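Local structure of putative cytoplasmic protein (Enterobacter cloacae, 4HFL) at residues 80-83 and 89-92; 53-58 and 91-96; 38-43 and 49-54. The protein is a type VI secretion effector of the Tae4 amidase family that probably cleaves cell-wall peptides of rival bacteria and is inhibited by the immunity protein Tai4. One frame throughout, in Å; residues are numbered along the deposited sequence.

Interaction 1: 80-83 and 89-92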
loop_
_atom_site.group_PDB
_atom_site.type_symbol
_atom_site.label_atom_id
_atom_site.label_comp_id
_atom_site.label_asym_id
_atom_site.label_seq_id
_atom_site.Cartn_x
_atom_site.Cartn_y
_atom_site.Cartn_z
ATOM N N TYR A 80 -8.021 -4.679 -11.648
ATOM C CA TYR A 80 -7.307 -5.035 -10.424
ATOM C C TYR A 80 -7.417 -6.523 -10.113
ATOM O O TYR A 80 -8.520 -7.058 -10.000
ATOM C CB TYR A 80 -7.832 -4.192 -9.249
ATOM C CG TYR A 80 -8.009 -2.728 -9.609
ATOM C CD1 TYR A 80 -6.910 -1.912 -9.837
ATOM C CD2 TYR A 80 -9.273 -2.171 -9.739
ATOM C CE1 TYR A 80 -7.065 -0.581 -10.182
ATOM C CE2 TYR A 80 -9.437 -0.841 -10.077
ATOM C CZ TYR A 80 -8.328 -0.054 -10.296
ATOM O OH TYR A 80 -8.481 1.269 -10.631
ATOM N N ALA A 81 -6.272 -7.189 -9.973
ATOM C CA ALA A 81 -6.253 -8.615 -9.632
ATOM C C ALA A 81 -6.567 -8.789 -8.156
ATOM O O ALA A 81 -5.866 -8.243 -7.299
ATOM C CB ALA A 81 -4.900 -9.235 -9.961
ATOM N N THR A 82 -7.624 -9.542 -7.859
ATOM C CA THR A 82 -8.078 -9.699 -6.483
ATOM C C THR A 82 -8.409 -11.150 -6.167
ATOM O O THR A 82 -8.896 -11.882 -7.031
ATOM C CB THR A 82 -9.333 -8.831 -6.198
ATOM O OG1 THR A 82 -10.409 -9.250 -7.046
ATOM C CG2 THR A 82 -9.040 -7.340 -6.450
ATOM N N VAL A 83 -8.121 -11.569 -4.937
ATOM C CA VAL A 83 -8.733 -12.791 -4.411
ATOM C C VAL A 83 -9.524 -12.402 -3.168
ATOM O O VAL A 83 -9.727 -11.211 -2.914
ATOM C CB VAL A 83 -7.711 -13.900 -4.071
ATOM C CG1 VAL A 83 -6.967 -14.374 -5.340
ATOM C CG2 VAL A 83 -6.741 -13.432 -2.992
ATOM N N LYS A 89 -13.790 -10.387 1.894
ATOM C CA LYS A 89 -13.395 -9.115 1.294
ATOM C C LYS A 89 -12.293 -9.344 0.252
ATOM O O LYS A 89 -11.565 -10.341 0.323
ATOM C CB LYS A 89 -12.974 -8.104 2.373
ATOM C CG LYS A 89 -14.071 -7.862 3.428
ATOM C CD LYS A 89 -13.842 -6.589 4.228
ATOM C CE LYS A 89 -15.050 -6.262 5.106
ATOM N NZ LYS A 89 -16.300 -6.032 4.316
ATOM N N ARG A 90 -12.188 -8.430 -0.714
ATOM C CA ARG A 90 -11.231 -8.572 -1.809
ATOM C C ARG A 90 -9.853 -7.973 -1.507
ATOM O O ARG A 90 -9.733 -6.889 -0.915
ATOM C CB ARG A 90 -11.802 -7.977 -3.103
ATOM C CG ARG A 90 -13.020 -8.725 -3.643
ATOM C CD ARG A 90 -13.795 -7.867 -4.632
ATOM N NE ARG A 90 -14.903 -8.596 -5.248
ATOM C CZ ARG A 90 -16.141 -8.641 -4.756
ATOM N NH1 ARG A 90 -16.434 -8.001 -3.628
ATOM N NH2 ARG A 90 -17.086 -9.331 -5.387
ATOM N N TYR A 91 -8.815 -8.693 -1.928
ATOM C CA TYR A 91 -7.438 -8.301 -1.679
ATOM C C TYR A 91 -6.631 -8.310 -2.972
ATOM O O TYR A 91 -6.606 -9.326 -3.687
ATOM C CB TYR A 91 -6.819 -9.241 -0.637
ATOM C CG TYR A 91 -7.425 -9.041 0.737
ATOM C CD1 TYR A 91 -6.887 -8.123 1.626
ATOM C CD2 TYR A 91 -8.554 -9.748 1.133
ATOM C CE1 TYR A 91 -7.455 -7.927 2.890
ATOM C CE2 TYR A 91 -9.117 -9.559 2.384
ATOM C CZ TYR A 91 -8.565 -8.645 3.253
ATOM O OH TYR A 91 -9.127 -8.461 4.500
ATOM N N MET A 92 -6.008 -7.171 -3.286
ATOM C CA MET A 92 -5.088 -7.088 -4.423
ATOM C C MET A 92 -3.755 -7.678 -3.992
ATOM O O MET A 92 -3.406 -7.612 -2.813
ATOM C CB MET A 92 -4.881 -5.638 -4.889
ATOM C CG MET A 92 -6.150 -4.867 -5.250
ATOM S SD MET A 92 -5.804 -3.233 -5.983
ATOM C CE MET A 92 -7.489 -2.588 -5.978
#

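Interaction 2: 53-58 and 91-96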
loop_
_atom_site.group_PDB
_atom_site.type_symbol
_atom_site.label_atom_id
_atom_site.label_comp_id
_atom_site.label_asym_id
_atom_site.label_seq_id
_atom_site.Cartn_x
_atom_site.Cartn_y
_atom_site.Cartn_z
ATOM N N GLY A 53 3.411 -19.786 -2.777
ATOM C CA GLY A 53 4.492 -19.002 -3.351
ATOM C C GLY A 53 4.029 -18.163 -4.533
ATOM O O GLY A 53 4.844 -17.607 -5.269
ATOM N N ILE A 54 2.714 -18.076 -4.713
ATOM C CA ILE A 54 2.128 -17.294 -5.802
ATOM C C ILE A 54 2.063 -15.804 -5.443
ATOM O O ILE A 54 2.330 -14.950 -6.296
ATOM C CB ILE A 54 0.723 -17.814 -6.170
ATOM C CG1 ILE A 54 0.750 -19.337 -6.326
ATOM C CG2 ILE A 54 0.206 -17.130 -7.431
ATOM C CD1 ILE A 54 -0.622 -19.989 -6.319
ATOM N N PHE A 55 1.699 -15.499 -4.191
ATOM C CA PHE A 55 1.796 -14.128 -3.677
ATOM C C PHE A 55 3.074 -14.015 -2.853
ATOM O O PHE A 55 3.207 -14.680 -1.824
ATOM C CB PHE A 55 0.608 -13.750 -2.763
ATOM C CG PHE A 55 -0.750 -13.826 -3.422
ATOM C CD1 PHE A 55 -0.886 -14.116 -4.770
ATOM C CD2 PHE A 55 -1.900 -13.597 -2.677
ATOM C CE1 PHE A 55 -2.140 -14.200 -5.353
ATOM C CE2 PHE A 55 -3.160 -13.673 -3.262
ATOM C CZ PHE A 55 -3.274 -13.968 -4.599
ATOM N N LYS A 56 4.003 -13.171 -3.292
ATOM C CA LYS A 56 5.264 -12.980 -2.576
ATOM C C LYS A 56 5.414 -11.562 -2.011
ATOM O O LYS A 56 6.339 -11.292 -1.232
ATOM C CB LYS A 56 6.457 -13.313 -3.484
ATOM C CG LYS A 56 6.538 -14.785 -3.919
ATOM C CD LYS A 56 7.588 -14.960 -5.019
ATOM C CE LYS A 56 7.705 -16.409 -5.462
ATOM N NZ LYS A 56 8.562 -16.523 -6.680
ATOM N N ASN A 57 4.510 -10.665 -2.408
ATOM C CA ASN A 57 4.542 -9.289 -1.928
ATOM C C ASN A 57 3.400 -9.005 -0.940
ATOM O O ASN A 57 2.213 -9.047 -1.296
ATOM C CB ASN A 57 4.520 -8.300 -3.106
ATOM C CG ASN A 57 4.992 -6.900 -2.715
ATOM O OD1 ASN A 57 5.281 -6.628 -1.542
ATOM N ND2 ASN A 57 5.080 -6.007 -3.702
ATOM N N ALA A 58 3.774 -8.731 0.307
ATOM C CA ALA A 58 2.807 -8.459 1.367
ATOM C C ALA A 58 2.160 -7.088 1.180
ATOM O O ALA A 58 1.034 -6.854 1.621
ATOM C CB ALA A 58 3.487 -8.551 2.729
ATOM N N TYR A 91 -8.815 -8.693 -1.928
ATOM C CA TYR A 91 -7.438 -8.301 -1.679
ATOM C C TYR A 91 -6.631 -8.310 -2.972
ATOM O O TYR A 91 -6.606 -9.326 -3.687
ATOM C CB TYR A 91 -6.819 -9.241 -0.637
ATOM C CG TYR A 91 -7.425 -9.041 0.737
ATOM C CD1 TYR A 91 -6.887 -8.123 1.626
ATOM C CD2 TYR A 91 -8.554 -9.748 1.133
ATOM C CE1 TYR A 91 -7.455 -7.927 2.890
ATOM C CE2 TYR A 91 -9.117 -9.559 2.384
ATOM C CZ TYR A 91 -8.565 -8.645 3.253
ATOM O OH TYR A 91 -9.127 -8.461 4.500
ATOM N N MET A 92 -6.008 -7.171 -3.286
ATOM C CA MET A 92 -5.088 -7.088 -4.423
ATOM C C MET A 92 -3.755 -7.678 -3.992
ATOM O O MET A 92 -3.406 -7.612 -2.813
ATOM C CB MET A 92 -4.881 -5.638 -4.889
ATOM C CG MET A 92 -6.150 -4.867 -5.250
ATOM S SD MET A 92 -5.804 -3.233 -5.983
ATOM C CE MET A 92 -7.489 -2.588 -5.978
ATOM N N PHE A 93 -3.017 -8.259 -4.942
ATOM C CA PHE A 93 -1.752 -8.910 -4.626
ATOM C C PHE A 93 -0.621 -8.440 -5.567
ATOM O O PHE A 93 0.518 -8.904 -5.449
ATOM C CB PHE A 93 -1.907 -10.436 -4.656
ATOM C CG PHE A 93 -2.418 -10.967 -5.966
ATOM C CD1 PHE A 93 -1.529 -11.313 -6.981
ATOM C CD2 PHE A 93 -3.779 -11.115 -6.188
ATOM C CE1 PHE A 93 -1.985 -11.804 -8.193
ATOM C CE2 PHE A 93 -4.246 -11.611 -7.394
ATOM C CZ PHE A 93 -3.342 -11.950 -8.405
ATOM N N ARG A 94 -0.949 -7.506 -6.469
ATOM C CA ARG A 94 0.040 -6.829 -7.319
ATOM C C ARG A 94 0.168 -5.350 -6.947
ATOM O O ARG A 94 -0.828 -4.609 -6.900
ATOM C CB ARG A 94 -0.333 -6.954 -8.798
ATOM C CG ARG A 94 -0.128 -8.347 -9.361
ATOM C CD ARG A 94 -0.839 -8.513 -10.692
ATOM N NE ARG A 94 -1.148 -9.917 -10.966
ATOM C CZ ARG A 94 -1.791 -10.350 -12.048
ATOM N NH1 ARG A 94 -2.190 -9.488 -12.971
ATOM N NH2 ARG A 94 -2.033 -11.646 -12.208
ATOM N N VAL A 95 1.393 -4.905 -6.690
ATOM C CA VAL A 95 1.574 -3.540 -6.205
ATOM C C VAL A 95 1.190 -2.479 -7.250
ATOM O O VAL A 95 0.707 -1.396 -6.900
ATOM C CB VAL A 95 2.990 -3.317 -5.614
ATOM C CG1 VAL A 95 4.038 -3.180 -6.720
ATOM C CG2 VAL A 95 2.996 -2.104 -4.706
ATOM N N LYS A 96 1.379 -2.797 -8.529
ATOM C CA LYS A 96 1.018 -1.876 -9.615
ATOM C C LYS A 96 -0.489 -1.601 -9.615
ATOM O O LYS A 96 -0.939 -0.489 -9.935
ATOM C CB LYS A 96 1.469 -2.453 -10.963
ATOM C CG LYS A 96 0.339 -2.791 -11.916
ATOM C CD LYS A 96 0.597 -4.108 -12.645
ATOM C CE LYS A 96 -0.607 -4.488 -13.503
ATOM N NZ LYS A 96 -0.531 -5.884 -14.012
HETATM O O HOH W 1 1.550 -10.627 -3.586
#

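Interaction 3: 38-43 and 49-54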
loop_
_atom_site.group_PDB
_atom_site.type_symbol
_atom_site.label_atom_id
_atom_site.label_comp_id
_atom_site.label_asym_id
_atom_site.label_seq_id
_atom_site.Cartn_x
_atom_site.Cartn_y
_atom_site.Cartn_z
ATOM N N VAL A 38 1.305 -12.563 7.329
ATOM C CA VAL A 38 0.145 -11.849 6.790
ATOM C C VAL A 38 -0.897 -12.837 6.256
ATOM O O VAL A 38 -2.097 -12.658 6.470
ATOM C CB VAL A 38 0.559 -10.845 5.675
ATOM C CG1 VAL A 38 -0.646 -10.325 4.922
ATOM C CG2 VAL A 38 1.356 -9.677 6.261
ATOM N N GLY A 39 -0.439 -13.880 5.567
ATOM C CA GLY A 39 -1.349 -14.914 5.096
ATOM C C GLY A 39 -1.909 -15.713 6.256
ATOM O O GLY A 39 -3.121 -15.930 6.369
ATOM N N LYS A 40 -1.004 -16.134 7.132
ATOM C CA LYS A 40 -1.353 -16.852 8.343
ATOM C C LYS A 40 -2.352 -16.088 9.211
ATOM O O LYS A 40 -3.004 -16.679 10.071
ATOM C CB LYS A 40 -0.083 -17.174 9.132
ATOM C CG LYS A 40 0.513 -18.558 8.830
ATOM C CD LYS A 40 0.731 -18.829 7.350
ATOM C CE LYS A 40 1.008 -20.298 7.101
ATOM N NZ LYS A 40 -0.251 -21.092 7.030
ATOM N N LEU A 41 -2.474 -14.780 8.977
ATOM C CA LEU A 41 -3.454 -13.956 9.691
ATOM C C LEU A 41 -4.765 -13.763 8.920
ATOM O O LEU A 41 -5.849 -13.977 9.458
ATOM C CB LEU A 41 -2.865 -12.583 10.015
ATOM C CG LEU A 41 -3.910 -11.617 10.564
ATOM C CD1 LEU A 41 -3.949 -11.704 12.067
ATOM C CD2 LEU A 41 -3.656 -10.192 10.120
ATOM N N LEU A 42 -4.652 -13.348 7.662
ATOM C CA LEU A 42 -5.821 -13.006 6.854
ATOM C C LEU A 42 -6.589 -14.231 6.386
ATOM O O LEU A 42 -7.714 -14.109 5.896
ATOM C CB LEU A 42 -5.402 -12.165 5.653
ATOM C CG LEU A 42 -4.933 -10.757 6.019
ATOM C CD1 LEU A 42 -4.266 -10.027 4.837
ATOM C CD2 LEU A 42 -6.107 -9.953 6.556
ATOM N N GLY A 43 -5.974 -15.405 6.543
ATOM C CA GLY A 43 -6.594 -16.675 6.197
ATOM C C GLY A 43 -7.003 -16.813 4.738
ATOM O O GLY A 43 -6.622 -15.992 3.899
ATOM N N ASN A 49 -2.482 -18.733 -1.318
ATOM C CA ASN A 49 -1.578 -18.280 -2.373
ATOM C C ASN A 49 -0.226 -17.837 -1.817
ATOM O O ASN A 49 0.808 -18.016 -2.463
ATOM C CB ASN A 49 -2.226 -17.195 -3.237
ATOM C CG ASN A 49 -3.408 -17.717 -4.035
ATOM O OD1 ASN A 49 -3.455 -18.888 -4.401
ATOM N ND2 ASN A 49 -4.369 -16.845 -4.307
ATOM N N ILE A 50 -0.234 -17.278 -0.608
ATOM C CA ILE A 50 1.023 -16.995 0.089
ATOM C C ILE A 50 1.855 -18.272 0.367
ATOM O O ILE A 50 3.063 -18.292 0.124
ATOM C CB ILE A 50 0.775 -16.176 1.378
ATOM C CG1 ILE A 50 0.500 -14.711 1.006
ATOM C CG2 ILE A 50 1.957 -16.276 2.330
ATOM C CD1 ILE A 50 0.126 -13.830 2.167
ATOM N N ASP A 51 1.200 -19.326 0.853
ATOM C CA ASP A 51 1.856 -20.604 1.165
ATOM C C ASP A 51 2.328 -21.334 -0.092
ATOM O O ASP A 51 3.297 -22.095 -0.044
ATOM C CB ASP A 51 0.912 -21.534 1.947
ATOM C CG ASP A 51 0.623 -21.047 3.362
ATOM O OD1 ASP A 51 1.360 -20.177 3.883
ATOM O OD2 ASP A 51 -0.349 -21.556 3.964
ATOM N N ALA A 52 1.628 -21.121 -1.206
ATOM C CA ALA A 52 2.011 -21.740 -2.480
ATOM C C ALA A 52 3.236 -21.068 -3.085
ATOM O O ALA A 52 4.003 -21.697 -3.822
ATOM C CB ALA A 52 0.860 -21.686 -3.458
ATOM N N GLY A 53 3.411 -19.786 -2.777
ATOM C CA GLY A 53 4.492 -19.002 -3.351
ATOM C C GLY A 53 4.029 -18.163 -4.533
ATOM O O GLY A 53 4.844 -17.607 -5.269
ATOM N N ILE A 54 2.714 -18.076 -4.713
ATOM C CA ILE A 54 2.128 -17.294 -5.802
ATOM C C ILE A 54 2.063 -15.804 -5.443
ATOM O O ILE A 54 2.330 -14.950 -6.296
ATOM C CB ILE A 54 0.723 -17.814 -6.170
ATOM C CG1 ILE A 54 0.750 -19.337 -6.326
ATOM C CG2 ILE A 54 0.206 -17.130 -7.431
ATOM C CD1 ILE A 54 -0.622 -19.989 -6.319
#

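Interaction 1: 80-83 and 89-92
The beta hairpin of strands 82-84 and 90-92 sets V83 against Y91 as an antiparallel hydrogen-bonded pair. V83 N donates to Y91 O at 3.0 Å, and Y91 N donates to V83 O at 2.9 Å with an N-H...O angle of 161°. Each of these carbonyl oxygens also receives a CA-H group: Y91 O lies 3.2 Å from T82 CA, and V83 O takes the CA-H of R90. A81 O approaches M92 CA to 3.2 Å, a CA-H...O contact on the Y80 side of the pair.

The two faces of the ribbon differ. On one, T82 and M92 lie side by side, with T82 CG2 4.0 Å from M92 CG. The M92 chain is extended beyond CG (chi2 -173°), which carries its methyl along to Y80: M92 CE sits 3.7 Å from Y80 CB and touches Y80 CG as well. M92 SD is 5.0 Å from the centroid of the Y80 ring and 47° off the ring normal, an oblique Met-aromatic contact. F101 of helix 95-106 touches M92 and meets the Y80 ring edge-to-face. On the other face the Y91 ring leads away from V83 to helix 59-69, and its OH bonds D87 in the hairpin loop. This is a short two-stranded antiparallel hairpin, with V83 on helix 44-52, Y91 on helices 44-52 and 59-69, and M92 on helix 95-106.

Interaction 2: 53-58 and 91-96
F55 and F93 face each other in an offset stack, their planes only 10° apart and their centroids 4.1 Å from one another. The pair joins the loop that follows the Schellman motif at G53, where helix 44-52 ends, to the turn between strand 90-92 and helix 95-106. Although the rings are nearly parallel, the two side chains cross at about a right angle. As a result it is F93 CB, rather than the middle of the F93 ring, that stands over the centre of F55, 3.5 Å from the F55 centroid and almost on its normal: a CH-pi contact. From there the F93 ring slides out past the CE1-CZ edge of F55, on the same face as CB, and F55 CE1 comes to 3.3 Å from F93 CG. F93 carries CG between its backbone N and carbonyl carbon (chi1 57°), which swings the ring across to F55. The outer end of F93 also packs on A81 of the hairpin.

Farther along, N57 and V95 approach each other more loosely, N57 ND2 resting 3.9 Å from V95 CB. The other arm of this amide, OD1, caps C59 N at the start of helix 59-69. Between the two segments a single water bridges the backbones, donating to N57 O at 2.9 Å and to F93 O at 2.7 Å.

Interaction 3: 38-43 and 49-54
K40 and D51 form a salt bridge across two neighbouring helices, K40 NZ donating to D51 OD2 at 3.1 Å. The ammonium group comes to the syn side of that oxygen and stays 15° from the carboxylate plane. Just behind it K40 CE lies 3.2 Å from D51 OD1, so the end of the lysine runs along both oxygens of the acid. The K40 chain bends at chi2 and again at chi4 (83°), and these turns bring NZ back to the aspartate. K40 NZ also bonds Q47 OE1, while Q47 NE2 reaches G39 O; the one amide therefore holds both the lysine head and the backbone of its helix. The ammonium thus has two oxygen partners from the second helix, which probably favours its charged form.

The helices are 35-42 and 44-52, consecutive in the chain and joined at G43, whose positive phi takes the backbone out of the first helix. They make a helical hairpin, brought close where G39 faces I50, with CA atoms 5.9 Å apart.

With no side chain on G39, I50 can press its delta methyl onto bare backbone: I50 CD1 is 3.4 Å from G39 N and 3.5 Å from G39 CA. An extended second torsion in I50 (chi2 175°) carries CD1 out to the first helix. I50 also touches F55 in the loop after its helix, and I61 of helix 59-69. At the C-terminal end of helix 44-52, G53 is the C-prime residue of a Schellman motif, in which I54 N bonds N49 O at 2.9 Å.

From the N terminus, interaction 3 closes first, a local helix-to-helix turn between 38-43 and 49-54. Interaction 2 begins where it ends, sharing G53 and I54, and closes a much longer loop, with 32 residues between its segments that include helix 59-69. Within that span interaction 1 forms the hairpin of 80-83 with 89-92 and finishes on the same stretch, sharing Y91 and M92; it is in series with interaction 3. F55 links all three, packing on I50 of interaction 3 and on V83 of interaction 1. Together the contacts tie helices 35-42 and 44-52 to the small hairpin and the start of helix 95-106.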